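Local coordinates for protein type IV pilus biogenesis factor PilY1 (Pseudomonas aeruginosa, PDB 3HX6) that primes assembly of type IV pili, probably regulates their retraction through calcium binding and release, and supports twitching motility and adhesion to host cells, at residues 392-400 and 412-420; 365-374 and 429-439. The protein carries 3 engineered substitutions. One frame throughout, in Å; residues are numbered along the deposited sequence.

Contact 1. Residues 392-400 and 412-420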
loop_
_atom_site.group_PDB
_atom_site.type_symbol
_atom_site.label_atom_id
_atom_site.label_comp_id
_atom_site.label_asym_id
_atom_site.label_seq_id
_atom_site.Cartn_x
_atom_site.Cartn_y
_atom_site.Cartn_z
ATOM N N LEU A 392 1.757 1.624 38.821
ATOM C CA LEU A 392 1.143 1.693 37.501
ATOM C C LEU A 392 -0.345 2.000 37.560
ATOM O O LEU A 392 -0.992 1.785 38.581
ATOM C CB LEU A 392 1.350 0.355 36.776
ATOM C CG LEU A 392 2.753 -0.257 36.836
ATOM C CD1 LEU A 392 2.749 -1.619 36.154
ATOM C CD2 LEU A 392 3.756 0.679 36.176
ATOM N N GLN A 393 -0.875 2.506 36.453
ATOM C CA GLN A 393 -2.290 2.809 36.362
ATOM C C GLN A 393 -2.996 1.585 35.812
ATOM O O GLN A 393 -2.697 1.120 34.713
ATOM C CB GLN A 393 -2.543 3.984 35.426
ATOM C CG GLN A 393 -4.023 4.242 35.192
ATOM C CD GLN A 393 -4.771 4.444 36.494
ATOM O OE1 GLN A 393 -4.357 5.240 37.332
ATOM N NE2 GLN A 393 -5.875 3.730 36.670
ATOM N N GLN A 394 -3.933 1.064 36.586
ATOM C CA GLN A 394 -4.689 -0.100 36.174
ATOM C C GLN A 394 -5.724 0.268 35.118
ATOM O O GLN A 394 -6.274 1.370 35.124
ATOM C CB GLN A 394 -5.398 -0.707 37.388
ATOM C CG GLN A 394 -6.331 -1.861 37.067
ATOM C CD GLN A 394 -7.144 -2.291 38.280
ATOM O OE1 GLN A 394 -7.851 -1.480 38.881
ATOM N NE2 GLN A 394 -7.048 -3.563 38.641
ATOM N N GLN A 395 -5.957 -0.658 34.196
ATOM C CA GLN A 395 -6.969 -0.502 33.159
ATOM C C GLN A 395 -7.696 -1.842 33.239
ATOM O O GLN A 395 -7.130 -2.833 33.715
ATOM C CB GLN A 395 -6.348 -0.327 31.767
ATOM C CG GLN A 395 -5.409 0.873 31.597
ATOM C CD GLN A 395 -6.110 2.228 31.648
ATOM O OE1 GLN A 395 -5.453 3.276 31.647
ATOM N NE2 GLN A 395 -7.440 2.217 31.684
ATOM N N THR A 396 -8.942 -1.883 32.792
ATOM C CA THR A 396 -9.698 -3.124 32.844
ATOM C C THR A 396 -10.515 -3.333 31.583
ATOM O O THR A 396 -10.807 -2.387 30.856
ATOM C CB THR A 396 -10.677 -3.126 34.046
ATOM O OG1 THR A 396 -11.410 -1.893 34.059
ATOM C CG2 THR A 396 -9.923 -3.271 35.366
ATOM N N LEU A 397 -10.849 -4.585 31.308
ATOM C CA LEU A 397 -11.709 -4.896 30.181
ATOM C C LEU A 397 -13.038 -4.920 30.920
ATOM O O LEU A 397 -13.285 -5.803 31.740
ATOM C CB LEU A 397 -11.353 -6.257 29.593
ATOM C CG LEU A 397 -10.020 -6.221 28.838
ATOM C CD1 LEU A 397 -9.744 -7.573 28.205
ATOM C CD2 LEU A 397 -10.081 -5.128 27.765
ATOM N N ASP A 398 -13.873 -3.926 30.649
ATOM C CA ASP A 398 -15.134 -3.781 31.359
ATOM C C ASP A 398 -16.392 -4.346 30.751
ATOM O O ASP A 398 -17.408 -4.448 31.433
ATOM C CB ASP A 398 -15.369 -2.303 31.663
ATOM C CG ASP A 398 -14.258 -1.706 32.485
ATOM O OD1 ASP A 398 -13.619 -2.466 33.241
ATOM O OD2 ASP A 398 -14.023 -0.487 32.381
ATOM N N LEU A 399 -16.342 -4.721 29.483
ATOM C CA LEU A 399 -17.542 -5.226 28.858
ATOM C C LEU A 399 -17.286 -6.055 27.612
ATOM O O LEU A 399 -16.426 -5.730 26.796
ATOM C CB LEU A 399 -18.449 -4.036 28.517
ATOM C CG LEU A 399 -19.847 -4.203 27.915
ATOM C CD1 LEU A 399 -19.766 -4.681 26.478
ATOM C CD2 LEU A 399 -20.644 -5.167 28.778
ATOM N N GLN A 400 -18.023 -7.153 27.504
ATOM C CA GLN A 400 -17.964 -8.000 26.332
ATOM C C GLN A 400 -19.401 -8.045 25.868
ATOM O O GLN A 400 -20.305 -8.266 26.670
ATOM C CB GLN A 400 -17.506 -9.419 26.645
ATOM C CG GLN A 400 -17.539 -10.295 25.395
ATOM C CD GLN A 400 -16.953 -11.669 25.616
ATOM O OE1 GLN A 400 -15.832 -11.803 26.099
ATOM N NE2 GLN A 400 -17.704 -12.700 25.246
ATOM N N ILE A 412 -17.442 -8.002 20.761
ATOM C CA ILE A 412 -16.403 -7.049 21.094
ATOM C C ILE A 412 -16.202 -6.878 22.584
ATOM O O ILE A 412 -16.968 -7.389 23.407
ATOM C CB ILE A 412 -16.726 -5.672 20.471
ATOM C CG1 ILE A 412 -18.084 -5.161 20.961
ATOM C CG2 ILE A 412 -16.798 -5.794 18.953
ATOM C CD1 ILE A 412 -18.098 -4.616 22.367
ATOM N N ARG A 413 -15.147 -6.155 22.924
ATOM C CA ARG A 413 -14.847 -5.861 24.307
ATOM C C ARG A 413 -14.503 -4.388 24.393
ATOM O O ARG A 413 -13.948 -3.814 23.454
ATOM C CB ARG A 413 -13.685 -6.717 24.805
ATOM C CG ARG A 413 -14.090 -8.143 25.123
ATOM C CD ARG A 413 -12.924 -8.988 25.621
ATOM N NE ARG A 413 -13.361 -10.347 25.930
ATOM C CZ ARG A 413 -12.539 -11.339 26.254
ATOM N NH1 ARG A 413 -11.231 -11.124 26.308
ATOM N NH2 ARG A 413 -13.026 -12.541 26.530
ATOM N N ILE A 414 -14.877 -3.772 25.506
ATOM C CA ILE A 414 -14.588 -2.364 25.731
ATOM C C ILE A 414 -13.665 -2.272 26.929
ATOM O O ILE A 414 -13.872 -2.943 27.941
ATOM C CB ILE A 414 -15.877 -1.545 26.014
ATOM C CG1 ILE A 414 -16.715 -1.447 24.736
ATOM C CG2 ILE A 414 -15.526 -0.147 26.513
ATOM C CD1 ILE A 414 -17.916 -2.355 24.757
ATOM N N ALA A 415 -12.635 -1.449 26.799
ATOM C CA ALA A 415 -11.666 -1.270 27.863
ATOM C C ALA A 415 -11.891 0.071 28.537
ATOM O O ALA A 415 -12.497 0.971 27.956
ATOM C CB ALA A 415 -10.249 -1.330 27.289
ATOM N N SER A 416 -11.395 0.193 29.763
ATOM C CA SER A 416 -11.492 1.432 30.524
ATOM C C SER A 416 -10.578 2.446 29.848
ATOM O O SER A 416 -9.817 2.097 28.936
ATOM C CB SER A 416 -11.026 1.203 31.963
ATOM O OG SER A 416 -9.707 0.672 31.994
ATOM N N GLN A 417 -10.642 3.693 30.302
ATOM C CA GLN A 417 -9.824 4.752 29.727
ATOM C C GLN A 417 -9.285 5.657 30.833
ATOM O O GLN A 417 -9.465 6.870 30.808
ATOM C CB GLN A 417 -10.661 5.564 28.736
ATOM C CG GLN A 417 -9.890 6.603 27.940
ATOM C CD GLN A 417 -10.762 7.267 26.890
ATOM O OE1 GLN A 417 -10.564 7.087 25.688
ATOM N NE2 GLN A 417 -11.739 8.030 27.340
ATOM N N ASN A 418 -8.619 5.046 31.802
ATOM C CA ASN A 418 -8.063 5.777 32.928
ATOM C C ASN A 418 -6.779 6.470 32.511
ATOM O O ASN A 418 -5.939 5.887 31.827
ATOM C CB ASN A 418 -7.785 4.812 34.072
ATOM C CG ASN A 418 -8.994 3.978 34.421
ATOM O OD1 ASN A 418 -8.880 2.785 34.708
ATOM N ND2 ASN A 418 -10.166 4.602 34.401
ATOM N N PRO A 419 -6.618 7.736 32.901
ATOM C CA PRO A 419 -5.395 8.442 32.526
ATOM C C PRO A 419 -4.219 7.997 33.384
ATOM O O PRO A 419 -4.399 7.420 34.455
ATOM C CB PRO A 419 -5.764 9.906 32.750
ATOM C CG PRO A 419 -6.703 9.831 33.923
ATOM C CD PRO A 419 -7.568 8.633 33.585
ATOM N N VAL A 420 -3.013 8.248 32.894
ATOM C CA VAL A 420 -1.805 7.897 33.622
ATOM C C VAL A 420 -1.143 9.211 34.019
ATOM O O VAL A 420 -0.936 10.082 33.172
ATOM C CB VAL A 420 -0.815 7.101 32.739
ATOM C CG1 VAL A 420 0.447 6.789 33.528
ATOM C CG2 VAL A 420 -1.463 5.809 32.254
#
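A classic beta bulge interrupts the antiparallel hairpin formed by strands 392-405 and 408-415, where D398 and L399 both face I414. The evidence is in the backbone bonds: I414 O takes D398 N at 2.9 Å and L399 N only weakly, while I414 N returns a bond to L399 O. Beyond the bulge, Q400 and R413 form a non-hydrogen-bonded pair whose side chains meet on the face they share with L397 and A415. Q400 OE1 lies in the guanidinium plane and receives both R413 NE and R413 NH2, each at 2.9 Å; the amide is turned 25° from that plane. R413 NH1 forms a salt bridge with E447 and a hydrogen bond to Y481 OH. On the other face, L399 and I414 run side by side, and their CD1 atoms come within a tight 3.4 Å. Past the end of strand 408-415, S416 bonds T396 twice: S416 N binds T396 O, and S416 OG, set between its backbone N and carbonyl carbon (chi1 56°), accepts T396 N at 2.8 Å (N-H...O angle 163°). Y510 of strand 510-511 touches L399 and I414, W479 of strand 477-483 makes a cation-pi contact with R413, and strand 433-437 lies beside strand 392-405.

Contact 2. Residues 365-374 and 429-439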
loop_
_atom_site.group_PDB
_atom_site.type_symbol
_atom_site.label_atom_id
_atom_site.label_comp_id
_atom_site.label_asym_id
_atom_site.label_seq_id
_atom_site.Cartn_x
_atom_site.Cartn_y
_atom_site.Cartn_z
ATOM N N ALA A 365 -4.947 -14.317 36.293
ATOM C CA ALA A 365 -5.044 -13.586 35.044
ATOM C C ALA A 365 -3.660 -13.315 34.479
ATOM O O ALA A 365 -2.694 -13.157 35.229
ATOM C CB ALA A 365 -5.760 -12.267 35.275
ATOM N N GLN A 366 -3.567 -13.296 33.155
ATOM C CA GLN A 366 -2.321 -12.961 32.493
ATOM C C GLN A 366 -2.472 -11.451 32.324
ATOM O O GLN A 366 -3.579 -10.923 32.459
ATOM C CB GLN A 366 -2.189 -13.684 31.153
ATOM C CG GLN A 366 -1.932 -15.174 31.318
ATOM C CD GLN A 366 -0.817 -15.467 32.312
ATOM O OE1 GLN A 366 0.280 -14.911 32.221
ATOM N NE2 GLN A 366 -1.093 -16.344 33.267
ATOM N N THR A 367 -1.390 -10.753 32.013
ATOM C CA THR A 367 -1.472 -9.304 31.964
ATOM C C THR A 367 -0.693 -8.626 30.849
ATOM O O THR A 367 0.293 -9.167 30.354
ATOM C CB THR A 367 -0.962 -8.742 33.323
ATOM O OG1 THR A 367 -1.603 -9.445 34.397
ATOM C CG2 THR A 367 -1.232 -7.257 33.448
ATOM N N LEU A 368 -1.152 -7.437 30.467
ATOM C CA LEU A 368 -0.473 -6.619 29.465
ATOM C C LEU A 368 0.098 -5.456 30.267
ATOM O O LEU A 368 -0.631 -4.806 31.019
ATOM C CB LEU A 368 -1.445 -6.068 28.421
ATOM C CG LEU A 368 -0.724 -5.277 27.317
ATOM C CD1 LEU A 368 0.236 -6.212 26.567
ATOM C CD2 LEU A 368 -1.752 -4.665 26.349
ATOM N N TYR A 369 1.392 -5.201 30.115
ATOM C CA TYR A 369 2.047 -4.124 30.845
ATOM C C TYR A 369 2.647 -3.071 29.938
ATOM O O TYR A 369 3.065 -3.361 28.819
ATOM C CB TYR A 369 3.194 -4.663 31.717
ATOM C CG TYR A 369 2.780 -5.615 32.813
ATOM C CD1 TYR A 369 2.793 -6.991 32.606
ATOM C CD2 TYR A 369 2.385 -5.136 34.064
ATOM C CE1 TYR A 369 2.424 -7.874 33.617
ATOM C CE2 TYR A 369 2.009 -6.008 35.084
ATOM C CZ TYR A 369 2.031 -7.374 34.855
ATOM O OH TYR A 369 1.662 -8.241 35.854
ATOM N N GLY A 370 2.699 -1.850 30.461
ATOM C CA GLY A 370 3.303 -0.735 29.763
ATOM C C GLY A 370 4.229 -0.114 30.799
ATOM O O GLY A 370 3.766 0.578 31.702
ATOM N N ILE A 371 5.532 -0.365 30.681
ATOM C CA ILE A 371 6.505 0.154 31.639
ATOM C C ILE A 371 7.403 1.251 31.069
ATOM O O ILE A 371 7.979 1.111 29.997
ATOM C CB ILE A 371 7.417 -0.974 32.167
ATOM C CG1 ILE A 371 6.572 -2.080 32.799
ATOM C CG2 ILE A 371 8.410 -0.405 33.184
ATOM C CD1 ILE A 371 5.735 -1.631 33.979
ATOM N N TRP A 372 7.545 2.339 31.811
ATOM C CA TRP A 372 8.368 3.447 31.354
ATOM C C TRP A 372 9.859 3.217 31.569
ATOM O O TRP A 372 10.312 3.087 32.700
ATOM C CB TRP A 372 7.952 4.727 32.075
ATOM C CG TRP A 372 8.554 5.985 31.526
ATOM C CD1 TRP A 372 9.320 6.113 30.400
ATOM C CD2 TRP A 372 8.378 7.309 32.043
ATOM N NE1 TRP A 372 9.625 7.433 30.185
ATOM C CE2 TRP A 372 9.059 8.190 31.175
ATOM C CE3 TRP A 372 7.704 7.836 33.154
ATOM C CZ2 TRP A 372 9.086 9.577 31.384
ATOM C CZ3 TRP A 372 7.733 9.218 33.365
ATOM C CH2 TRP A 372 8.420 10.070 32.481
ATOM N N ASP A 373 10.612 3.138 30.477
ATOM C CA ASP A 373 12.064 3.004 30.564
ATOM C C ASP A 373 12.514 4.442 30.299
ATOM O O ASP A 373 12.422 4.915 29.174
ATOM C CB ASP A 373 12.610 2.089 29.465
ATOM C CG ASP A 373 14.114 1.902 29.562
ATOM O OD1 ASP A 373 14.754 2.638 30.349
ATOM O OD2 ASP A 373 14.659 1.029 28.851
ATOM N N GLN A 374 12.983 5.138 31.332
ATOM C CA GLN A 374 13.394 6.533 31.175
ATOM C C GLN A 374 14.859 6.738 30.819
ATOM O O GLN A 374 15.309 7.875 30.670
ATOM C CB GLN A 374 13.107 7.308 32.459
ATOM C CG GLN A 374 11.751 7.046 33.064
ATOM C CD GLN A 374 11.459 7.997 34.204
ATOM O OE1 GLN A 374 10.735 7.665 35.136
ATOM N NE2 GLN A 374 12.018 9.195 34.126
ATOM N N THR A 429 8.919 11.392 38.989
ATOM C CA THR A 429 8.040 10.357 38.454
ATOM C C THR A 429 6.941 9.915 39.413
ATOM O O THR A 429 7.209 9.579 40.565
ATOM C CB THR A 429 8.847 9.101 38.060
ATOM O OG1 THR A 429 9.843 9.459 37.096
ATOM C CG2 THR A 429 7.927 8.034 37.467
ATOM N N LYS A 430 5.704 9.907 38.929
ATOM C CA LYS A 430 4.587 9.458 39.746
ATOM C C LYS A 430 4.264 8.028 39.311
ATOM O O LYS A 430 4.784 7.075 39.884
ATOM C CB LYS A 430 3.371 10.368 39.561
ATOM C CG LYS A 430 2.237 10.032 40.516
ATOM C CD LYS A 430 1.116 11.051 40.454
ATOM C CE LYS A 430 -0.040 10.638 41.357
ATOM N NZ LYS A 430 -0.598 9.304 40.972
ATOM N N GLN A 431 3.413 7.863 38.303
ATOM C CA GLN A 431 3.111 6.519 37.821
ATOM C C GLN A 431 4.142 6.191 36.749
ATOM O O GLN A 431 4.501 7.045 35.945
ATOM C CB GLN A 431 1.686 6.443 37.254
ATOM C CG GLN A 431 0.604 6.471 38.336
ATOM C CD GLN A 431 -0.803 6.452 37.776
ATOM O OE1 GLN A 431 -1.162 7.287 36.948
ATOM N NE2 GLN A 431 -1.613 5.503 38.231
ATOM N N SER A 432 4.647 4.962 36.745
ATOM C CA SER A 432 5.652 4.598 35.757
ATOM C C SER A 432 5.096 3.755 34.631
ATOM O O SER A 432 5.846 3.212 33.820
ATOM C CB SER A 432 6.810 3.868 36.424
ATOM O OG SER A 432 7.538 4.766 37.242
ATOM N N GLY A 433 3.776 3.651 34.571
ATOM C CA GLY A 433 3.184 2.868 33.509
ATOM C C GLY A 433 1.756 2.447 33.763
ATOM O O GLY A 433 0.998 3.117 34.474
ATOM N N TRP A 434 1.401 1.309 33.182
ATOM C CA TRP A 434 0.058 0.787 33.298
ATOM C C TRP A 434 0.041 -0.720 33.133
ATOM O O TRP A 434 1.042 -1.322 32.760
ATOM C CB TRP A 434 -0.829 1.420 32.220
ATOM C CG TRP A 434 -0.249 1.346 30.804
ATOM C CD1 TRP A 434 0.383 2.348 30.123
ATOM C CD2 TRP A 434 -0.325 0.234 29.895
ATOM N NE1 TRP A 434 0.696 1.937 28.843
ATOM C CE2 TRP A 434 0.271 0.645 28.679
ATOM C CE3 TRP A 434 -0.843 -1.065 29.988
ATOM C CZ2 TRP A 434 0.359 -0.199 27.564
ATOM C CZ3 TRP A 434 -0.753 -1.907 28.874
ATOM C CH2 TRP A 434 -0.158 -1.466 27.682
ATOM N N TYR A 435 -1.104 -1.323 33.430
ATOM C CA TYR A 435 -1.270 -2.756 33.262
ATOM C C TYR A 435 -2.732 -3.047 32.982
ATOM O O TYR A 435 -3.612 -2.269 33.334
ATOM C CB TYR A 435 -0.789 -3.540 34.490
ATOM C CG TYR A 435 -1.644 -3.411 35.734
ATOM C CD1 TYR A 435 -1.405 -2.405 36.669
ATOM C CD2 TYR A 435 -2.667 -4.327 35.999
ATOM C CE1 TYR A 435 -2.159 -2.319 37.847
ATOM C CE2 TYR A 435 -3.428 -4.249 37.168
ATOM C CZ TYR A 435 -3.166 -3.244 38.085
ATOM O OH TYR A 435 -3.911 -3.163 39.239
ATOM N N LEU A 436 -2.981 -4.162 32.316
ATOM C CA LEU A 436 -4.331 -4.570 31.973
ATOM C C LEU A 436 -4.373 -6.085 32.094
ATOM O O LEU A 436 -3.714 -6.774 31.331
ATOM C CB LEU A 436 -4.649 -4.154 30.530
ATOM C CG LEU A 436 -5.954 -4.650 29.893
ATOM C CD1 LEU A 436 -7.143 -4.010 30.596
ATOM C CD2 LEU A 436 -5.973 -4.298 28.403
ATOM N N ASP A 437 -5.123 -6.605 33.059
ATOM C CA ASP A 437 -5.224 -8.050 33.201
ATOM C C ASP A 437 -6.156 -8.543 32.098
ATOM O O ASP A 437 -7.186 -7.920 31.811
ATOM C CB ASP A 437 -5.781 -8.434 34.578
ATOM C CG ASP A 437 -4.778 -8.203 35.706
ATOM O OD1 ASP A 437 -3.674 -8.783 35.662
ATOM O OD2 ASP A 437 -5.094 -7.440 36.641
ATOM N N PHE A 438 -5.779 -9.644 31.456
ATOM C CA PHE A 438 -6.592 -10.201 30.388
ATOM C C PHE A 438 -7.783 -10.945 30.980
ATOM O O PHE A 438 -7.740 -12.158 31.202
ATOM C CB PHE A 438 -5.751 -11.135 29.519
ATOM C CG PHE A 438 -4.738 -10.415 28.672
ATOM C CD1 PHE A 438 -5.144 -9.466 27.739
ATOM C CD2 PHE A 438 -3.385 -10.678 28.812
ATOM C CE1 PHE A 438 -4.213 -8.789 26.956
ATOM C CE2 PHE A 438 -2.443 -10.006 28.035
ATOM C CZ PHE A 438 -2.859 -9.060 27.105
ATOM N N MET A 439 -8.838 -10.188 31.250
ATOM C CA MET A 439 -10.058 -10.730 31.824
ATOM C C MET A 439 -11.125 -9.650 31.771
ATOM O O MET A 439 -10.840 -8.469 31.994
ATOM C CB MET A 439 -9.821 -11.151 33.283
ATOM C CG MET A 439 -9.480 -9.996 34.231
ATOM S SD MET A 439 -9.019 -10.572 35.882
ATOM C CE MET A 439 -8.732 -9.001 36.769
HETATM O O HOH W 1 -5.977 -13.923 31.719
HETATM O O HOH W 2 10.035 4.850 36.254
#
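On one face of the six-membered W434 ring lies G370 CA, 3.7 Å from the centroid and 18° off the normal, a CH-pi contact. At the ring's edge, in plane, comes L368 CG, 3.7 Å from W434 CZ3, the chain carried there by a CG anti to the backbone N (chi1 -177°). Q374 CG sits over the centre of the W372 ring, 3.4 Å above its plane. The F438 ring has Q366 CB at its edge and meets L368 CB obliquely through CZ at 3.6 Å. On the opposite face of the sheet, Y369 CD2 rests against Y435 CB, and T367 CG2 lies over one face of the Y369 ring. These groups flank antiparallel strands 367-373 and 433-437, inside the mixed sheet of the PilY1 C-terminal domain, with strand 343-348 beside the first and 392-405 beside the second. Reciprocal backbone bonds join L368 with L436 and G370 with W434, in unshifted register, and W372 N to S432 O extends the ladder. Lacking a side chain, G370 lets the indole lie directly on the backbone. At one end, T367 OG1 and D437 OD1 approach to 2.5 Å, with T367 OG1 hydrogen-bonded to Q326 and D437 OD1 salt-bridged to R389. F438 N donates nearly straight to Q366 O (169°). At the other end, T429 OG1 donates to Q374 OE1 at 2.8 Å in the carbonyl plane, on a lone pair.

Contacts 1 and 2 belong to one mixed sheet and meet where strand 392-405 runs parallel to strand 433-437. Their centres are 12 Å apart, and the junction includes probable hydrogen bonds from Q393 N to G433 O and between Q393 OE1 and Q431 NE2. Contact 2 is buried, its centre about 17 Å from that of the chain; contact 1, about 23 Å out, is only partly buried. The chemistry differs too: aromatic packing flanks a regular ladder with polar pairs at its two ends in contact 2, whereas glutamine, serine and arginine groups carry much of contact 1 around a bulge. Contact 1 joins sequence-adjacent hairpin strands, while contact 2 pairs strands separated by that hairpin.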